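Putative N-acetylmuramoyl-L-alanine amidase,autolysin cwp6 (Peptoclostridium difficile, PDB 5J72) probably cleaves the amide bond between N-acetylmuramic acid and L-alanine in peptidoglycan through a zinc-binding amidase domain, and carries CWB2 modules that attach it to the cell wall. Local coordinates at residues 326-329 with 330-334; 301-305 with 306-310; 288-292 with 293-297; 246-249 with 250-254; 372-375 with 376-380. All blocks are in the same frame, centred on the assembly; numbering follows the deposited sequence.

Interaction 1 (326-329 with 330-334); sequences DQIS and KIAKN. With CA (calcium ion), chain D.
Lys330 reaches back, its chain extended beyond CG, to Asp326 one turn earlier and meets it in a salt bridge. Its NZ lies 2.8 Å from Asp326 OD1 and uses the syn lone pair of that oxygen. A second, weak bond of 3.1 Å joins Lys330 NZ to Asp326 OD2, and both carboxylate oxygens are therefore engaged. The lysine chain runs past Asp326 O on its way. The Lys330 backbone N makes weak bonds to Asp326 O and Gln327 O. Ile328 O takes two donors. Ile331 N is 2.9 Å from Ile328 O and sits above the carbonyl plane, 61° out of it. Ala332 N makes a weak bond to the same Ile328 O, also 2.9 Å long. The next carbonyl turns to a metal. This is the C-terminal end of helix 322-329, where backbone carbonyls bind a calcium ion: Ser329 O at 2.5 Å and Ala332 O at the same 2.5 Å. Water 1 binds the calcium ion through its O at 2.2 Å and donates a hydrogen bond to Lys333 O. The ion thus ties the helix end to the chain that leaves it. Gln327 OE1 accepts from Val295 N. Ile331 packs on Tyr300 and Leu303 of helix 297-306, and Ile328 on Ala311 and Tyr313. Backbone bonds of Lys333 and Asn334 then lead the chain in beside strand 308-314.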
loop_
_atom_site.group_PDB
_atom_site.type_symbol
_atom_site.label_atom_id
_atom_site.label_comp_id
_atom_site.label_asym_id
_atom_site.label_seq_id
_atom_site.Cartn_x
_atom_site.Cartn_y
_atom_site.Cartn_z
ATOM N N ASP A 326 13.634 5.124 22.475
ATOM C CA ASP A 326 14.626 4.920 23.510
ATOM C C ASP A 326 14.300 3.677 24.321
ATOM O O ASP A 326 15.201 2.887 24.603
ATOM C CB ASP A 326 14.606 6.096 24.488
ATOM C CG ASP A 326 15.582 5.808 25.616
ATOM O OD1 ASP A 326 15.120 5.497 26.753
ATOM O OD2 ASP A 326 16.801 5.871 25.367
ATOM N N GLN A 327 13.031 3.522 24.729
ATOM C CA GLN A 327 12.584 2.358 25.523
ATOM C C GLN A 327 12.853 1.053 24.789
ATOM O O GLN A 327 13.478 0.143 25.343
ATOM C CB GLN A 327 11.095 2.457 25.765
ATOM C CG GLN A 327 10.573 1.300 26.615
ATOM C CD GLN A 327 9.050 1.343 26.737
ATOM O OE1 GLN A 327 8.334 1.507 25.753
ATOM N NE2 GLN A 327 8.500 1.126 27.938
ATOM N N ILE A 328 12.413 0.986 23.514
ATOM C CA ILE A 328 12.539 -0.253 22.751
ATOM C C ILE A 328 13.933 -0.482 22.232
ATOM O O ILE A 328 14.416 -1.628 22.185
ATOM C CB ILE A 328 11.482 -0.235 21.614
ATOM C CG1 ILE A 328 10.072 -0.137 22.232
ATOM C CG2 ILE A 328 11.677 -1.515 20.730
ATOM C CD1 ILE A 328 9.784 -1.302 23.242
ATOM N N SER A 329 14.618 0.593 21.823
ATOM C CA SER A 329 15.987 0.438 21.387
ATOM C C SER A 329 16.819 -0.259 22.461
ATOM O O SER A 329 17.761 -0.975 22.130
ATOM C CB SER A 329 16.619 1.818 21.137
ATOM O OG SER A 329 17.901 1.643 20.549
ATOM N N LYS A 330 16.518 -0.015 23.740
ATOM C CA LYS A 330 17.290 -0.626 24.856
ATOM C C LYS A 330 17.047 -2.132 24.988
ATOM O O LYS A 330 17.895 -2.845 25.558
ATOM C CB LYS A 330 16.908 0.076 26.152
ATOM C CG LYS A 330 17.562 1.438 26.214
ATOM C CD LYS A 330 17.233 2.196 27.470
ATOM C CE LYS A 330 18.067 3.454 27.436
ATOM N NZ LYS A 330 17.401 4.549 28.156
ATOM N N ILE A 331 15.916 -2.636 24.459
ATOM C CA ILE A 331 15.660 -4.087 24.587
ATOM C C ILE A 331 15.661 -4.819 23.222
ATOM O O ILE A 331 15.435 -6.014 23.208
ATOM C CB ILE A 331 14.350 -4.400 25.381
ATOM C CG1 ILE A 331 13.105 -3.742 24.695
ATOM C CG2 ILE A 331 14.516 -3.918 26.811
ATOM C CD1 ILE A 331 11.757 -4.462 25.040
ATOM N N ALA A 332 15.927 -4.134 22.095
ATOM C CA ALA A 332 16.010 -4.807 20.794
ATOM C C ALA A 332 17.463 -4.675 20.260
ATOM O O ALA A 332 18.076 -3.652 20.530
ATOM C CB ALA A 332 15.052 -4.138 19.814
ATOM N N LYS A 333 18.016 -5.638 19.532
ATOM C CA LYS A 333 19.369 -5.475 19.050
ATOM C C LYS A 333 19.434 -4.330 18.060
ATOM O O LYS A 333 20.411 -3.561 18.081
ATOM C CB LYS A 333 19.894 -6.752 18.410
ATOM C CG LYS A 333 20.099 -7.859 19.434
ATOM C CD LYS A 333 20.803 -9.062 18.790
ATOM C CE LYS A 333 21.197 -10.114 19.814
ATOM N N ASN A 334 18.391 -4.174 17.216
ATOM C CA ASN A 334 18.371 -3.126 16.183
ATOM C C ASN A 334 17.002 -2.436 16.238
ATOM O O ASN A 334 16.062 -2.849 15.572
ATOM C CB ASN A 334 18.697 -3.820 14.826
ATOM C CG ASN A 334 18.339 -3.082 13.544
ATOM O OD1 ASN A 334 18.054 -1.880 13.547
ATOM N ND2 ASN A 334 18.374 -3.745 12.363
HETATM CA CA CA D . 19.614 -2.572 22.120
HETATM O O HOH W 1 20.919 -2.152 20.423
#

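Interaction 2 (301-305 with 306-310)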
loop_
_atom_site.group_PDB
_atom_site.type_symbol
_atom_site.label_atom_id
_atom_site.label_comp_id
_atom_site.label_asym_id
_atom_site.label_seq_id
_atom_site.Cartn_x
_atom_site.Cartn_y
_atom_site.Cartn_z
ATOM N N ASN A 301 7.346 -6.019 29.608
ATOM C CA ASN A 301 7.974 -7.153 30.313
ATOM C C ASN A 301 8.101 -8.365 29.436
ATOM O O ASN A 301 9.109 -9.061 29.492
ATOM C CB ASN A 301 7.168 -7.528 31.633
ATOM C CG ASN A 301 7.201 -6.394 32.660
ATOM O OD1 ASN A 301 8.215 -5.687 32.732
ATOM N ND2 ASN A 301 6.132 -6.079 33.409
ATOM N N TRP A 302 7.102 -8.640 28.610
ATOM C CA TRP A 302 7.195 -9.826 27.725
ATOM C C TRP A 302 8.245 -9.567 26.629
ATOM O O TRP A 302 9.092 -10.429 26.391
ATOM C CB TRP A 302 5.779 -10.072 27.140
ATOM C CG TRP A 302 5.702 -11.314 26.299
ATOM C CD1 TRP A 302 5.608 -12.599 26.730
ATOM C CD2 TRP A 302 5.780 -11.383 24.866
ATOM N NE1 TRP A 302 5.643 -13.459 25.681
ATOM C CE2 TRP A 302 5.734 -12.743 24.514
ATOM C CE3 TRP A 302 5.863 -10.412 23.840
ATOM C CZ2 TRP A 302 5.774 -13.175 23.180
ATOM C CZ3 TRP A 302 5.903 -10.840 22.523
ATOM C CH2 TRP A 302 5.861 -12.214 22.205
ATOM N N LEU A 303 8.213 -8.396 25.975
ATOM C CA LEU A 303 9.197 -8.101 24.915
ATOM C C LEU A 303 10.620 -8.164 25.476
ATOM O O LEU A 303 11.529 -8.631 24.796
ATOM C CB LEU A 303 8.963 -6.687 24.382
ATOM C CG LEU A 303 7.659 -6.480 23.577
ATOM C CD1 LEU A 303 7.604 -4.994 23.240
ATOM C CD2 LEU A 303 7.622 -7.397 22.284
ATOM N N SER A 304 10.811 -7.690 26.744
ATOM C CA SER A 304 12.161 -7.717 27.322
ATOM C C SER A 304 12.670 -9.117 27.384
ATOM O O SER A 304 13.860 -9.327 27.197
ATOM C CB SER A 304 12.180 -7.111 28.730
ATOM O OG SER A 304 11.721 -5.777 28.683
ATOM N N SER A 305 11.788 -10.109 27.622
ATOM C CA SER A 305 12.274 -11.480 27.690
ATOM C C SER A 305 12.294 -12.215 26.330
ATOM O O SER A 305 12.687 -13.389 26.287
ATOM C CB SER A 305 11.418 -12.273 28.682
ATOM O OG SER A 305 11.115 -11.451 29.794
ATOM N N GLN A 306 11.898 -11.556 25.245
ATOM C CA GLN A 306 11.922 -12.217 23.935
ATOM C C GLN A 306 13.249 -12.161 23.232
ATOM O O GLN A 306 13.434 -12.904 22.275
ATOM C CB GLN A 306 10.886 -11.581 22.997
ATOM C CG GLN A 306 9.501 -12.027 23.322
ATOM C CD GLN A 306 9.432 -13.535 23.160
ATOM O OE1 GLN A 306 9.138 -14.236 24.105
ATOM N NE2 GLN A 306 9.745 -14.088 21.953
ATOM N N GLY A 307 14.186 -11.306 23.669
ATOM C CA GLY A 307 15.442 -11.190 22.939
ATOM C C GLY A 307 15.202 -10.705 21.506
ATOM O O GLY A 307 15.659 -11.322 20.543
ATOM N N LEU A 308 14.469 -9.609 21.362
ATOM C CA LEU A 308 14.175 -9.062 20.028
ATOM C C LEU A 308 15.417 -8.732 19.212
ATOM O O LEU A 308 16.402 -8.155 19.738
ATOM C CB LEU A 308 13.410 -7.777 20.173
ATOM C CG LEU A 308 12.084 -7.924 20.835
ATOM C CD1 LEU A 308 11.492 -6.538 21.076
ATOM C CD2 LEU A 308 11.180 -8.791 19.911
ATOM N N GLU A 309 15.382 -9.084 17.944
ATOM C CA GLU A 309 16.458 -8.743 17.058
ATOM C C GLU A 309 16.192 -7.392 16.420
ATOM O O GLU A 309 17.140 -6.638 16.217
ATOM C CB GLU A 309 16.564 -9.818 16.004
ATOM C CG GLU A 309 16.972 -11.116 16.698
ATOM C CD GLU A 309 17.217 -12.274 15.752
ATOM O OE1 GLU A 309 17.057 -12.102 14.514
ATOM O OE2 GLU A 309 17.567 -13.380 16.262
ATOM N N GLU A 310 14.918 -7.053 16.135
ATOM C CA GLU A 310 14.623 -5.822 15.399
ATOM C C GLU A 310 13.312 -5.240 15.807
ATOM O O GLU A 310 12.416 -6.000 16.116
ATOM C CB GLU A 310 14.496 -6.098 13.855
ATOM C CG GLU A 310 15.763 -6.574 13.167
ATOM C CD GLU A 310 15.468 -7.176 11.795
ATOM O OE1 GLU A 310 16.036 -8.238 11.493
ATOM O OE2 GLU A 310 14.676 -6.591 11.030
HETATM O O HOH W 2 8.847 -13.204 26.380
HETATM O O HOH W 3 14.089 -8.317 23.870
#
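Trp302 meets Gln306 one helical turn further on. Its indole ring carries the aliphatic part of the glutamine on one face. Gln306 CG stands 3.7 Å from the centroid of the Trp302 six-membered ring, only 6° off the ring normal, a CH-pi contact. The Gln306 chain bends at its second torsion (chi2 -61°), which lays the amide nearly parallel to the ring, over its CZ2 side, the two planes 13° apart. Gln306 OE1 comes to 3.6 Å from Trp302 CZ2. Water 2 lies over that face too. It donates to Trp302 O at 2.8 Å and to Gln306 OE1 at 2.5 Å. The other end of the amide, Gln306 NE2, bonds to Val258 O. The amide is held at both ends.

Leu303 follows. Its carbonyl oxygen accepts from Gln306 N in an i to i+3 bond at the helix end, with 3.0 Å between Leu303 O and Gln306 N. The donor stands well above the carbonyl plane. Water 3 lies 2.7 Å from Leu303 O and accepts from Leu308 N at 2.8 Å. It bridges the helix to the strand that follows. The side chains also meet: Leu303 CD2 is 4.1 Å from Leu308 CD1. Ser304 turns away and bonds through OG to Tyr300 O. Ser305 N makes a weak bond to Trp302 O.

Gly307 then breaks the helix with a positive phi. This is a helix-to-strand junction of an alpha/beta module, where helix 297-306 passes into strand 308-314 of the parallel sheet within a CWB2 range.

Interaction 3 (288-292 with 293-297)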
loop_
_atom_site.group_PDB
_atom_site.type_symbol
_atom_site.label_atom_id
_atom_site.label_comp_id
_atom_site.label_asym_id
_atom_site.label_seq_id
_atom_site.Cartn_x
_atom_site.Cartn_y
_atom_site.Cartn_z
ATOM N N ILE A 288 2.864 -4.559 17.298
ATOM C CA ILE A 288 2.699 -4.292 18.720
ATOM C C ILE A 288 2.126 -2.916 18.804
ATOM O O ILE A 288 2.691 -1.960 18.256
ATOM C CB ILE A 288 4.075 -4.380 19.403
ATOM C CG1 ILE A 288 4.596 -5.857 19.438
ATOM C CG2 ILE A 288 3.963 -3.782 20.844
ATOM C CD1 ILE A 288 3.771 -6.812 20.370
ATOM N N LEU A 289 0.983 -2.783 19.451
ATOM C CA LEU A 289 0.388 -1.476 19.573
ATOM C C LEU A 289 0.869 -0.750 20.872
ATOM O O LEU A 289 0.913 -1.340 21.949
ATOM C CB LEU A 289 -1.139 -1.591 19.544
ATOM C CG LEU A 289 -1.655 -2.188 18.229
ATOM C CD1 LEU A 289 -3.232 -2.208 18.267
ATOM C CD2 LEU A 289 -1.174 -1.296 17.021
ATOM N N ALA A 290 1.174 0.516 20.746
ATOM C CA ALA A 290 1.748 1.279 21.858
ATOM C C ALA A 290 1.072 2.623 22.072
ATOM O O ALA A 290 0.164 3.049 21.345
ATOM C CB ALA A 290 3.218 1.536 21.541
ATOM N N ASN A 291 1.533 3.299 23.172
ATOM C CA ASN A 291 1.136 4.665 23.460
ATOM C C ASN A 291 2.211 5.542 22.806
ATOM O O ASN A 291 3.238 5.030 22.358
ATOM C CB ASN A 291 1.108 4.909 25.015
ATOM C CG ASN A 291 0.000 4.110 25.632
ATOM O OD1 ASN A 291 -1.143 4.388 25.346
ATOM N ND2 ASN A 291 0.249 3.045 26.373
ATOM N N LYS A 292 2.024 6.843 22.782
ATOM C CA LYS A 292 3.008 7.720 22.172
ATOM C C LYS A 292 4.408 7.592 22.755
ATOM O O LYS A 292 5.373 7.569 21.990
ATOM C CB LYS A 292 2.545 9.157 22.309
ATOM C CG LYS A 292 3.539 10.126 21.697
ATOM C CD LYS A 292 2.870 11.471 21.450
ATOM C CE LYS A 292 3.854 12.591 21.472
ATOM N NZ LYS A 292 3.183 13.880 21.795
ATOM N N ASP A 293 4.562 7.499 24.093
ATOM C CA ASP A 293 5.926 7.420 24.652
ATOM C C ASP A 293 6.344 6.090 25.168
ATOM O O ASP A 293 7.485 5.977 25.644
ATOM C CB ASP A 293 6.108 8.425 25.809
ATOM C CG ASP A 293 5.720 9.830 25.415
ATOM O OD1 ASP A 293 6.201 10.308 24.379
ATOM O OD2 ASP A 293 4.926 10.446 26.147
ATOM N N SER A 294 5.516 5.063 25.113
ATOM C CA SER A 294 6.015 3.789 25.630
ATOM C C SER A 294 5.019 2.658 25.254
ATOM O O SER A 294 3.848 2.943 24.934
ATOM C CB SER A 294 6.093 3.837 27.163
ATOM O OG SER A 294 4.758 3.997 27.651
ATOM N N VAL A 295 5.480 1.428 25.300
ATOM C CA VAL A 295 4.495 0.342 25.182
ATOM C C VAL A 295 4.031 0.117 26.664
ATOM O O VAL A 295 4.798 0.455 27.576
ATOM C CB VAL A 295 5.128 -0.946 24.615
ATOM C CG1 VAL A 295 5.733 -0.652 23.221
ATOM C CG2 VAL A 295 6.218 -1.499 25.562
ATOM N N PRO A 296 2.838 -0.431 26.946
ATOM C CA PRO A 296 2.386 -0.672 28.342
ATOM C C PRO A 296 3.347 -1.610 29.035
ATOM O O PRO A 296 4.073 -2.378 28.386
ATOM C CB PRO A 296 0.988 -1.293 28.147
ATOM C CG PRO A 296 0.544 -0.741 26.775
ATOM C CD PRO A 296 1.807 -0.815 25.971
ATOM N N GLN A 297 3.337 -1.612 30.382
ATOM C CA GLN A 297 4.289 -2.424 31.122
ATOM C C GLN A 297 4.221 -3.898 30.818
ATOM O O GLN A 297 5.255 -4.560 30.750
ATOM C CB GLN A 297 4.054 -2.218 32.667
ATOM C CG GLN A 297 5.148 -2.867 33.573
ATOM C CD GLN A 297 6.556 -2.301 33.338
ATOM O OE1 GLN A 297 6.762 -1.087 33.213
ATOM N NE2 GLN A 297 7.563 -3.180 33.245
HETATM O O HOH W 4 2.327 2.462 27.928
#
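Asn291 and Ser294 close the tight bend that carries strand 287-290, at the edge of the parallel sheet of an alpha/beta module, toward helix 297-306 in a CWB2 range. The two limbs of the bend run 136° apart. Asn291 N donates to Ser294 O at 2.9 Å, with an N-H...O angle of 148°. The donor is tilted from the carbonyl plane. Apolar side chains back the bend on the strand side. Ala290 CB lies 3.7 Å from Val295 CG1 and also packs against Ser294 O. Val295 CG1 points away from its own carbonyl carbon, toward the strand. There it also reaches Ile288 CG2 at 4.3 Å. Ala290 and Val295 both lean on Ile324 of helix 322-329, so the bend is pressed against that helix.

At the tip, Asp293 OD1 bonds to Ser321 OG, and Lys292 pairs through its backbone with Ser321. The Lys292 and Asp293 side chains run alongside each other in one direction, but their charged ends do not touch. On the helix side, Pro296 holds the N-cap position of helix 297-306. Its ring meets the asparagine amide, with Pro296 CG 3.8 Å from Asn291 ND2. His242 of helix 241-253 touches both residues. Water 4 links the limbs once more: it accepts from Asn291 ND2 at 2.7 Å and lies 2.9 Å from Ser294 OG.

Interaction 4 (246-249 with 250-254)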
loop_
_atom_site.group_PDB
_atom_site.type_symbol
_atom_site.label_atom_id
_atom_site.label_comp_id
_atom_site.label_asym_id
_atom_site.label_seq_id
_atom_site.Cartn_x
_atom_site.Cartn_y
_atom_site.Cartn_z
ATOM N N LEU A 246 -0.690 -7.699 22.322
ATOM C CA LEU A 246 0.271 -8.520 23.081
ATOM C C LEU A 246 -0.178 -9.975 23.066
ATOM O O LEU A 246 0.638 -10.886 22.868
ATOM C CB LEU A 246 0.379 -8.090 24.651
ATOM C CG LEU A 246 1.323 -9.043 25.466
ATOM C CD1 LEU A 246 2.697 -9.075 24.874
ATOM C CD2 LEU A 246 1.378 -8.575 26.998
ATOM N N LEU A 247 -1.462 -10.217 23.286
ATOM C CA LEU A 247 -1.938 -11.630 23.334
ATOM C C LEU A 247 -1.766 -12.310 21.956
ATOM O O LEU A 247 -1.449 -13.495 21.879
ATOM C CB LEU A 247 -3.409 -11.614 23.754
ATOM C CG LEU A 247 -3.574 -11.179 25.269
ATOM C CD1 LEU A 247 -5.078 -10.877 25.536
ATOM C CD2 LEU A 247 -2.981 -12.310 26.156
ATOM N N ILE A 248 -1.927 -11.533 20.872
ATOM C CA ILE A 248 -1.705 -12.103 19.525
ATOM C C ILE A 248 -0.233 -12.434 19.363
ATOM O O ILE A 248 0.142 -13.486 18.851
ATOM C CB ILE A 248 -2.159 -11.060 18.515
ATOM C CG1 ILE A 248 -3.721 -11.008 18.517
ATOM C CG2 ILE A 248 -1.580 -11.406 17.121
ATOM C CD1 ILE A 248 -4.298 -9.865 17.659
ATOM N N ALA A 249 0.628 -11.525 19.844
ATOM C CA ALA A 249 2.060 -11.797 19.741
ATOM C C ALA A 249 2.428 -13.083 20.529
ATOM O O ALA A 249 3.279 -13.863 20.075
ATOM C CB ALA A 249 2.871 -10.576 20.259
ATOM N N LYS A 250 1.838 -13.281 21.727
ATOM C CA LYS A 250 2.161 -14.514 22.476
ATOM C C LYS A 250 1.638 -15.751 21.739
ATOM O O LYS A 250 2.244 -16.835 21.801
ATOM C CB LYS A 250 1.489 -14.458 23.879
ATOM C CG LYS A 250 2.157 -13.379 24.766
ATOM C CD LYS A 250 1.344 -13.257 26.119
ATOM C CE LYS A 250 1.954 -12.226 27.040
ATOM N NZ LYS A 250 1.384 -12.326 28.413
ATOM N N GLU A 251 0.502 -15.585 21.038
ATOM C CA GLU A 251 -0.026 -16.727 20.281
ATOM C C GLU A 251 0.936 -17.064 19.121
ATOM O O GLU A 251 1.261 -18.225 18.888
ATOM C CB GLU A 251 -1.437 -16.407 19.787
ATOM C CG GLU A 251 -1.955 -17.519 18.856
ATOM C CD GLU A 251 -2.539 -18.774 19.585
ATOM O OE1 GLU A 251 -2.560 -18.799 20.837
ATOM O OE2 GLU A 251 -2.992 -19.722 18.863
ATOM N N ILE A 252 1.444 -16.019 18.400
ATOM C CA ILE A 252 2.381 -16.317 17.327
ATOM C C ILE A 252 3.628 -17.041 17.901
ATOM O O ILE A 252 4.154 -17.975 17.290
ATOM C CB ILE A 252 2.787 -14.968 16.611
ATOM C CG1 ILE A 252 1.555 -14.385 15.853
ATOM C CG2 ILE A 252 3.960 -15.228 15.629
ATOM C CD1 ILE A 252 1.727 -12.871 15.399
ATOM N N ASP A 253 4.080 -16.601 19.075
ATOM C CA ASP A 253 5.273 -17.191 19.698
ATOM C C ASP A 253 5.101 -18.717 20.026
ATOM O O ASP A 253 6.101 -19.412 20.222
ATOM C CB ASP A 253 5.590 -16.411 20.982
ATOM C CG ASP A 253 6.898 -16.788 21.564
ATOM O OD1 ASP A 253 7.921 -16.601 20.884
ATOM O OD2 ASP A 253 6.906 -17.293 22.672
ATOM N N LYS A 254 3.864 -19.216 20.057
ATOM C CA LYS A 254 3.645 -20.665 20.266
ATOM C C LYS A 254 3.972 -21.412 19.001
ATOM O O LYS A 254 4.197 -22.632 19.051
ATOM C CB LYS A 254 2.181 -20.937 20.583
ATOM C CG LYS A 254 1.719 -20.494 21.968
ATOM C CD LYS A 254 0.208 -20.646 21.945
ATOM C CE LYS A 254 -0.460 -20.761 23.313
ATOM N NZ LYS A 254 -1.761 -21.582 23.216
#
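Four successive i to i+4 hydrogen bonds, from Leu246 O to Lys250 N through Ala249 O to Asp253 N, keep this part of helix 241-253 regular. Ile252 N to Ile248 O, at 2.9 Å and 162°, is nearly straight. On one side of the helix Lys250 runs extended past Leu246. Its CE lies 3.6 Å from Leu246 CG and touches both methyl branches of the leucine. Trp302 of helix 297-306 packs on the same two side chains. On the other side Ile248 CG2 meets Ile252 CD1 at 4.0 Å. Leu176 of helix 174-180 receives both isoleucines. Between them, Ala249 fits against Trp302 and Pro286.

The polar ends go elsewhere. Glu251 bends at its second torsion (chi2 82°), and its OE2 bonds to Tyr180 OH. Asp253 OD1 accepts from Val258 N. Lys254 NZ makes a long salt bridge to Glu251 OE1, at 3.7 Å.

Across the turn the side chains meet mainly through carbon. The methylenes of Lys250 serve as apolar surface, and Lys250 NZ ends beside Leu246 CD2, 4.0 Å away.

Interaction 5 (372-375 with 376-380)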
loop_
_atom_site.group_PDB
_atom_site.type_symbol
_atom_site.label_atom_id
_atom_site.label_comp_id
_atom_site.label_asym_id
_atom_site.label_seq_id
_atom_site.Cartn_x
_atom_site.Cartn_y
_atom_site.Cartn_z
ATOM N N ASP A 372 -10.411 4.735 2.346
ATOM C CA ASP A 372 -11.394 5.330 3.269
ATOM C C ASP A 372 -11.940 4.365 4.288
ATOM O O ASP A 372 -12.617 4.800 5.207
ATOM C CB ASP A 372 -12.598 5.958 2.525
ATOM C CG ASP A 372 -13.291 5.041 1.539
ATOM O OD1 ASP A 372 -14.537 5.036 1.504
ATOM O OD2 ASP A 372 -12.605 4.357 0.787
ATOM N N ILE A 373 -11.671 3.096 4.169
ATOM C CA ILE A 373 -12.185 2.174 5.172
ATOM C C ILE A 373 -11.015 1.370 5.687
ATOM O O ILE A 373 -9.947 1.382 5.054
ATOM C CB ILE A 373 -13.251 1.284 4.542
ATOM C CG1 ILE A 373 -12.713 0.677 3.241
ATOM C CG2 ILE A 373 -14.526 2.122 4.257
ATOM C CD1 ILE A 373 -13.758 -0.187 2.597
ATOM N N ILE A 374 -11.154 0.732 6.791
ATOM C CA ILE A 374 -10.036 -0.058 7.287
ATOM C C ILE A 374 -10.238 -1.575 6.956
ATOM O O ILE A 374 -9.280 -2.272 6.693
ATOM C CB ILE A 374 -10.008 0.071 8.844
ATOM C CG1 ILE A 374 -9.669 1.544 9.258
ATOM C CG2 ILE A 374 -9.004 -0.912 9.436
ATOM C CD1 ILE A 374 -8.286 1.932 8.833
ATOM N N VAL A 375 -11.507 -2.033 6.986
ATOM C CA VAL A 375 -11.762 -3.478 6.944
ATOM C C VAL A 375 -11.288 -4.174 5.670
ATOM O O VAL A 375 -10.840 -5.300 5.797
ATOM C CB VAL A 375 -13.270 -3.712 7.167
ATOM C CG1 VAL A 375 -14.077 -3.132 5.984
ATOM C CG2 VAL A 375 -13.555 -5.215 7.342
ATOM N N ASP A 376 -11.354 -3.537 4.486
ATOM C CA ASP A 376 -10.955 -4.273 3.275
ATOM C C ASP A 376 -9.466 -4.580 3.328
ATOM O O ASP A 376 -9.042 -5.600 2.783
ATOM C CB ASP A 376 -11.289 -3.470 2.012
ATOM C CG ASP A 376 -12.772 -3.583 1.603
ATOM O OD1 ASP A 376 -13.525 -4.381 2.246
ATOM O OD2 ASP A 376 -13.187 -2.875 0.665
ATOM N N SER A 377 -8.651 -3.674 3.928
ATOM C CA SER A 377 -7.199 -3.953 3.985
ATOM C C SER A 377 -6.957 -5.049 5.023
ATOM O O SER A 377 -6.017 -5.822 4.905
ATOM C CB SER A 377 -6.423 -2.698 4.376
ATOM O OG SER A 377 -6.477 -1.803 3.274
ATOM N N ILE A 378 -7.796 -5.095 6.072
ATOM C CA ILE A 378 -7.624 -6.161 7.080
ATOM C C ILE A 378 -7.939 -7.534 6.440
ATOM O O ILE A 378 -7.157 -8.452 6.578
ATOM C CB ILE A 378 -8.626 -5.939 8.263
ATOM C CG1 ILE A 378 -8.171 -4.759 9.113
ATOM C CG2 ILE A 378 -8.631 -7.163 9.182
ATOM C CD1 ILE A 378 -9.247 -4.410 10.127
ATOM N N THR A 379 -9.064 -7.636 5.708
ATOM C CA THR A 379 -9.363 -8.966 5.145
ATOM C C THR A 379 -8.404 -9.304 3.992
ATOM O O THR A 379 -8.146 -10.465 3.744
ATOM C CB THR A 379 -10.817 -9.053 4.718
ATOM O OG1 THR A 379 -11.068 -7.983 3.769
ATOM C CG2 THR A 379 -11.746 -8.942 5.931
ATOM N N ALA A 380 -7.855 -8.300 3.289
ATOM C CA ALA A 380 -6.899 -8.615 2.218
ATOM C C ALA A 380 -5.570 -9.015 2.802
ATOM O O ALA A 380 -4.774 -9.668 2.145
ATOM C CB ALA A 380 -6.722 -7.360 1.328
HETATM O O HOH W 5 -8.859 -0.371 3.171
#
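Ile374 and Ile378 touch one turn apart at the start of helix 375-387, with Ile374 CG2 3.6 Å from Ile378 CD1. Nearby, Ile373 CD1 rests 3.4 Å from Asp376 OD2. Its CG1 stands between the backbone N and the carbonyl carbon (chi1 50°), and this turns the end of the chain to the carboxylate. Backbone bonds set these residues. Ile378 N donates to Ile374 O at 3.2 Å, in the carbonyl plane. Ser377 N makes a weak bond to the same oxygen. Thr379 N reaches Val375 O at 2.9 Å with an angle of 164°. Ile374 O thus takes the first helical donors and Val375 O the next.

Water 5 fastens the entering chain to this turn. It donates to Ile373 O at 2.8 Å and accepts from Ser377 OG at 2.8 Å. The hydroxyl proton of Ser377 is therefore committed to the water.

Further out, Asp372 OD1 makes a salt bridge to Lys396 NZ. Asp376 lies on Thr143 and Val375 on Arg140, both in helix 140-151. Val375 and Thr379 also touch Leu186 of strand 184-187. On another side Ile374 meets Tyr271 and Leu274 of helix 270-283. Helix 140-151 and strand 184-187 fall in one of the other CWB2 ranges, helix 270-283 in the second. The site is the first turn of a helix that follows a strand of an alpha/beta module, consistent with a place where the three CWB2 modules pack together.

Overall arrangement
Every contact is local, so none nests in or crosses another; they follow in series. Interaction 4 comes first, a turn of helix 241-253. Interaction 3 closes the bend after strand 287-290, and its Ile288 packs on Ala249 of interaction 4. Interaction 2 ends the next helix, with Trp302 and Gln306 reaching interaction 4. Interaction 1 closes the turn after helix 322-329. It meets interaction 2 through backbone bonds to strand 308-314 and interaction 3 through Gln327. These four tie together helices and strands of one four-stranded parallel sheet. Interaction 5 lies apart in a later CWB2 range, about 22 Å from interaction 4 between centres.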